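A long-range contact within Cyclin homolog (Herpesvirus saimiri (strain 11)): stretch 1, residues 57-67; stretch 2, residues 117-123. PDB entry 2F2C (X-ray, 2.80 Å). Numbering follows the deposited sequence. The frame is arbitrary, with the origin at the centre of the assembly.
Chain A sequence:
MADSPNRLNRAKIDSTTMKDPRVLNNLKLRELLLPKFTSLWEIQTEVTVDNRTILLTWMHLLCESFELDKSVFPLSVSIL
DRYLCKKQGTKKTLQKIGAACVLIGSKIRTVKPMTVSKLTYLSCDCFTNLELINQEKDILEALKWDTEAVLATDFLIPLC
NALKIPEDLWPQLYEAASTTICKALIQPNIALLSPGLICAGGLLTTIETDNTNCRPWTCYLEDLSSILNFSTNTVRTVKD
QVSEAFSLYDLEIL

Stretch 1 (57-67) TWMHLLCESFE
Stretch 2 117-123: SKLTYLS

How do the two backbones lie? Residues 57-65 are helical, carried by i to i+4 bonds such as L62 N to W58 O (3.0 Å) and F66 N to L62 O (2.9 Å); E67, at phi/psi 65/35, leaves the helix in a Schellman motif. Stretch 2 is a weakly bonded helix about 117-119, then loop. The two stretches run in opposing senses: CA of W58 lies 10.0 Å from CA of S123, CA of L62 8.8 Å from CA of L119, and CA of F66 10.3 Å from CA of K118.

What does F66 do? It is covered most. With chi1 -75° (m) and chi2 -79°, its ring edge meets L122 (m, p), CZ to CD2 of L122 at 3.4 Å, a tight apolar contact. F66 CE1 lies 3.9 Å from CD of K118, the aliphatic part of that side chain.

How does W58 join, one helical turn before L62? Its t rotamer (chi2 72°) brings CZ2 to 3.5 Å from O of L122, near the ring plane, and 3.8 Å from CB of S123.

What fills the middle? L62 (chi1 -144°, chi2 36°) and L119 (m, t) are buried, meeting CD2 to CD2 at 3.7 Å. With no hydrogen bond across among modelled atoms, packing dominates the 286 Å² buried.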

ATOM      1  N   THR A  57      12.072  19.273 -12.623  1.00 67.94           N
ATOM      2  CA  THR A  57      13.281  19.700 -11.912  1.00 67.56           C
ATOM      3  C   THR A  57      12.903  20.384 -10.608  1.00 67.58           C
ATOM      4  O   THR A  57      13.508  20.144  -9.577  1.00 67.97           O
ATOM      5  CB  THR A  57      14.127  20.621 -12.793  1.00 67.42           C
ATOM      6  OG1 THR A  57      14.748  19.844 -13.820  1.00 68.07           O
ATOM      7  CG2 THR A  57      15.307  21.159 -12.035  1.00 66.89           C
ATOM      8  N   TRP A  58      11.881  21.215 -10.643  1.00 67.67           N
ATOM      9  CA  TRP A  58      11.401  21.831  -9.431  1.00 68.02           C
ATOM     10  C   TRP A  58      10.737  20.787  -8.522  1.00 68.40           C
ATOM     11  O   TRP A  58      11.079  20.681  -7.342  1.00 68.92           O
ATOM     12  CB  TRP A  58      10.450  22.958  -9.788  1.00 68.34           C
ATOM     13  CG  TRP A  58       9.834  23.665  -8.632  1.00 68.66           C
ATOM     14  CD1 TRP A  58      10.447  24.529  -7.765  1.00 69.29           C
ATOM     15  CD2 TRP A  58       8.467  23.610  -8.238  1.00 68.11           C
ATOM     16  NE1 TRP A  58       9.542  25.006  -6.847  1.00 68.87           N
ATOM     17  CE2 TRP A  58       8.317  24.454  -7.114  1.00 69.11           C
ATOM     18  CE3 TRP A  58       7.344  22.933  -8.721  1.00 68.14           C
ATOM     19  CZ2 TRP A  58       7.093  24.629  -6.467  1.00 70.11           C
ATOM     20  CZ3 TRP A  58       6.131  23.096  -8.075  1.00 68.84           C
ATOM     21  CH2 TRP A  58       6.011  23.939  -6.961  1.00 69.59           C
ATOM     22  N   MET A  59       9.802  20.004  -9.059  1.00 68.46           N
ATOM     23  CA  MET A  59       9.124  18.966  -8.273  1.00 68.57           C
ATOM     24  C   MET A  59      10.152  18.044  -7.567  1.00 68.14           C
ATOM     25  O   MET A  59      10.012  17.705  -6.375  1.00 66.85           O
ATOM     26  CB  MET A  59       8.189  18.164  -9.177  1.00 68.33           C
ATOM     27  CG  MET A  59       7.022  18.969  -9.779  1.00 68.55           C
ATOM     28  SD  MET A  59       5.999  17.985 -10.949  1.00 70.42           S
ATOM     29  CE  MET A  59       5.531  16.554  -9.942  1.00 67.45           C
ATOM     30  N   HIS A  60      11.197  17.679  -8.316  1.00 68.13           N
ATOM     31  CA  HIS A  60      12.319  16.936  -7.765  1.00 68.36           C
ATOM     32  C   HIS A  60      13.017  17.659  -6.612  1.00 68.45           C
ATOM     33  O   HIS A  60      13.203  17.084  -5.528  1.00 68.56           O
ATOM     34  CB  HIS A  60      13.342  16.578  -8.833  1.00 68.02           C
ATOM     35  CG  HIS A  60      14.461  15.738  -8.310  1.00 68.47           C
ATOM     36  ND1 HIS A  60      14.425  14.361  -8.321  1.00 67.42           N
ATOM     37  CD2 HIS A  60      15.632  16.080  -7.719  1.00 69.88           C
ATOM     38  CE1 HIS A  60      15.532  13.887  -7.777  1.00 67.78           C
ATOM     39  NE2 HIS A  60      16.280  14.910  -7.402  1.00 70.74           N
ATOM     40  N   LEU A  61      13.414  18.907  -6.845  1.00 68.42           N
ATOM     41  CA  LEU A  61      14.099  19.673  -5.807  1.00 68.65           C
ATOM     42  C   LEU A  61      13.291  19.625  -4.516  1.00 69.01           C
ATOM     43  O   LEU A  61      13.833  19.403  -3.433  1.00 68.91           O
ATOM     44  CB  LEU A  61      14.322  21.119  -6.237  1.00 67.80           C
ATOM     45  CG  LEU A  61      15.241  21.928  -5.326  1.00 67.51           C
ATOM     46  CD1 LEU A  61      16.642  21.325  -5.285  1.00 66.54           C
ATOM     47  CD2 LEU A  61      15.292  23.377  -5.785  1.00 67.46           C
ATOM     48  N   LEU A  62      11.987  19.813  -4.672  1.00 69.66           N
ATOM     49  CA  LEU A  62      11.054  19.911  -3.583  1.00 70.62           C
ATOM     50  C   LEU A  62      11.075  18.639  -2.708  1.00 71.81           C
ATOM     51  O   LEU A  62      11.144  18.736  -1.462  1.00 72.54           O
ATOM     52  CB  LEU A  62       9.681  20.157  -4.178  1.00 70.37           C
ATOM     53  CG  LEU A  62       8.656  21.050  -3.500  1.00 70.38           C
ATOM     54  CD1 LEU A  62       9.277  22.220  -2.811  1.00 70.04           C
ATOM     55  CD2 LEU A  62       7.683  21.530  -4.564  1.00 71.38           C
ATOM     56  N   CYS A  63      11.048  17.467  -3.354  1.00 72.10           N
ATOM     57  CA  CYS A  63      11.120  16.187  -2.656  1.00 72.58           C
ATOM     58  C   CYS A  63      12.484  15.964  -2.013  1.00 72.89           C
ATOM     59  O   CYS A  63      12.572  15.534  -0.865  1.00 73.55           O
ATOM     60  CB  CYS A  63      10.817  15.041  -3.606  1.00 72.67           C
ATOM     61  SG  CYS A  63       9.200  15.156  -4.402  1.00 73.53           S
ATOM     62  N   GLU A  64      13.542  16.257  -2.757  1.00 72.85           N
ATOM     63  CA  GLU A  64      14.911  16.125  -2.273  1.00 73.33           C
ATOM     64  C   GLU A  64      15.110  17.032  -1.064  1.00 72.67           C
ATOM     65  O   GLU A  64      15.614  16.597  -0.033  1.00 73.08           O
ATOM     66  CB  GLU A  64      15.876  16.525  -3.393  1.00 73.41           C
ATOM     67  CG  GLU A  64      17.310  16.027  -3.310  1.00 74.47           C
ATOM     68  CD  GLU A  64      18.180  16.602  -4.441  1.00 75.83           C
ATOM     69  OE1 GLU A  64      18.225  17.850  -4.608  1.00 79.13           O
ATOM     70  OE2 GLU A  64      18.821  15.817  -5.188  1.00 78.69           O
ATOM     71  N   SER A  65      14.688  18.288  -1.185  1.00 72.05           N
ATOM     72  CA  SER A  65      14.872  19.276  -0.120  1.00 71.09           C
ATOM     73  C   SER A  65      14.032  19.011   1.123  1.00 70.62           C
ATOM     74  O   SER A  65      14.503  19.219   2.239  1.00 70.35           O
ATOM     75  CB  SER A  65      14.606  20.688  -0.644  1.00 71.26           C
ATOM     76  OG  SER A  65      15.397  20.937  -1.804  1.00 71.97           O
ATOM     77  N   PHE A  66      12.797  18.548   0.957  1.00 69.83           N
ATOM     78  CA  PHE A  66      12.009  18.238   2.140  1.00 69.15           C
ATOM     79  C   PHE A  66      12.209  16.817   2.634  1.00 69.10           C
ATOM     80  O   PHE A  66      11.555  16.394   3.587  1.00 68.71           O
ATOM     81  CB  PHE A  66      10.539  18.589   1.944  1.00 68.75           C
ATOM     82  CG  PHE A  66      10.276  20.063   2.012  1.00 68.79           C
ATOM     83  CD1 PHE A  66      10.205  20.716   3.248  1.00 67.95           C
ATOM     84  CD2 PHE A  66      10.127  20.811   0.850  1.00 67.59           C
ATOM     85  CE1 PHE A  66       9.971  22.075   3.320  1.00 65.50           C
ATOM     86  CE2 PHE A  66       9.899  22.184   0.926  1.00 65.95           C
ATOM     87  CZ  PHE A  66       9.818  22.806   2.161  1.00 65.38           C
ATOM     88  N   GLU A  67      13.135  16.101   1.993  1.00 69.11           N
ATOM     89  CA  GLU A  67      13.564  14.757   2.425  1.00 69.48           C
ATOM     90  C   GLU A  67      12.473  13.675   2.352  1.00 68.56           C
ATOM     91  O   GLU A  67      12.437  12.767   3.171  1.00 68.01           O
ATOM     92  CB  GLU A  67      14.215  14.798   3.827  1.00 69.25           C
ATOM     93  CG  GLU A  67      15.732  14.927   3.814  1.00 69.80           C
ATOM     94  CD  GLU A  67      16.309  15.284   5.179  1.00 71.38           C
ATOM     95  OE1 GLU A  67      15.687  14.954   6.226  1.00 75.41           O
ATOM     96  OE2 GLU A  67      17.397  15.905   5.226  1.00 73.10           O
ATOM     97  N   SER A 117       0.053  24.779   2.879  1.00 82.64           N
ATOM     98  CA  SER A 117       0.713  25.973   3.433  1.00 83.03           C
ATOM     99  C   SER A 117       2.241  25.972   3.266  1.00 83.14           C
ATOM    100  O   SER A 117       2.950  26.747   3.907  1.00 83.17           O
ATOM    101  CB  SER A 117       0.356  26.089   4.921  1.00 83.15           C
ATOM    102  OG  SER A 117       0.659  24.878   5.602  1.00 83.23           O
ATOM    103  N   LYS A 118       2.736  25.107   2.392  1.00 83.35           N
ATOM    104  CA  LYS A 118       4.155  24.884   2.251  1.00 83.51           C
ATOM    105  C   LYS A 118       4.509  24.830   0.782  1.00 83.66           C
ATOM    106  O   LYS A 118       5.615  25.164   0.409  1.00 83.93           O
ATOM    107  CB  LYS A 118       4.523  23.569   2.924  1.00 83.57           C
ATOM    108  CG  LYS A 118       5.967  23.434   3.339  1.00 83.54           C
ATOM    109  CD  LYS A 118       6.200  22.134   4.123  1.00 83.60           C
ATOM    110  CE  LYS A 118       5.807  22.265   5.586  1.00 83.15           C
ATOM    111  NZ  LYS A 118       6.507  21.244   6.406  1.00 83.48           N
ATOM    112  N   LEU A 119       3.570  24.386  -0.049  1.00 83.98           N
ATOM    113  CA  LEU A 119       3.765  24.386  -1.502  1.00 84.00           C
ATOM    114  C   LEU A 119       3.333  25.733  -2.080  1.00 84.49           C
ATOM    115  O   LEU A 119       3.870  26.197  -3.089  1.00 84.35           O
ATOM    116  CB  LEU A 119       2.954  23.268  -2.149  1.00 83.57           C
ATOM    117  CG  LEU A 119       3.332  21.820  -1.852  1.00 82.29           C
ATOM    118  CD1 LEU A 119       2.117  20.938  -2.066  1.00 82.76           C
ATOM    119  CD2 LEU A 119       4.496  21.341  -2.704  1.00 81.08           C
ATOM    120  N   THR A 120       2.347  26.343  -1.425  1.00 84.97           N
ATOM    121  CA  THR A 120       1.852  27.662  -1.793  1.00 85.48           C
ATOM    122  C   THR A 120       2.951  28.699  -1.572  1.00 85.52           C
ATOM    123  O   THR A 120       3.603  29.126  -2.520  1.00 85.24           O
ATOM    124  CB  THR A 120       0.566  28.017  -0.980  1.00 85.62           C
ATOM    125  OG1 THR A 120       0.775  27.740   0.413  1.00 86.23           O
ATOM    126  CG2 THR A 120      -0.597  27.090  -1.351  1.00 85.52           C
ATOM    127  N   TYR A 121       3.154  29.072  -0.311  1.00 85.97           N
ATOM    128  CA  TYR A 121       4.201  29.994   0.120  1.00 86.63           C
ATOM    129  C   TYR A 121       5.526  29.765  -0.632  1.00 87.01           C
ATOM    130  O   TYR A 121       6.270  30.703  -0.916  1.00 86.94           O
ATOM    131  CB  TYR A 121       4.380  29.839   1.633  1.00 86.75           C
ATOM    132  CG  TYR A 121       5.419  30.736   2.268  1.00 86.90           C
ATOM    133  CD1 TYR A 121       5.130  32.064   2.566  1.00 86.56           C
ATOM    134  CD2 TYR A 121       6.681  30.239   2.602  1.00 86.96           C
ATOM    135  CE1 TYR A 121       6.074  32.879   3.161  1.00 86.78           C
ATOM    136  CE2 TYR A 121       7.638  31.043   3.191  1.00 86.64           C
ATOM    137  CZ  TYR A 121       7.327  32.363   3.469  1.00 87.00           C
ATOM    138  OH  TYR A 121       8.270  33.176   4.060  1.00 87.34           O
ATOM    139  N   LEU A 122       5.793  28.503  -0.959  1.00 87.50           N
ATOM    140  CA  LEU A 122       6.914  28.118  -1.809  1.00 87.69           C
ATOM    141  C   LEU A 122       6.443  27.829  -3.250  1.00 88.07           C
ATOM    142  O   LEU A 122       6.570  26.697  -3.733  1.00 88.21           O
ATOM    143  CB  LEU A 122       7.578  26.861  -1.238  1.00 87.53           C
ATOM    144  CG  LEU A 122       8.392  26.877   0.056  1.00 87.24           C
ATOM    145  CD1 LEU A 122       7.673  27.517   1.235  1.00 86.30           C
ATOM    146  CD2 LEU A 122       8.767  25.449   0.379  1.00 87.27           C
ATOM    147  N   SER A 123       5.873  28.837  -3.916  1.00 88.09           N
ATOM    148  CA  SER A 123       5.520  28.761  -5.352  1.00 87.84           C
ATOM    149  C   SER A 123       4.726  29.982  -5.807  1.00 87.77           C
ATOM    150  O   SER A 123       5.272  30.871  -6.464  1.00 87.61           O
ATOM    151  CB  SER A 123       4.778  27.478  -5.697  1.00 87.39           C
TER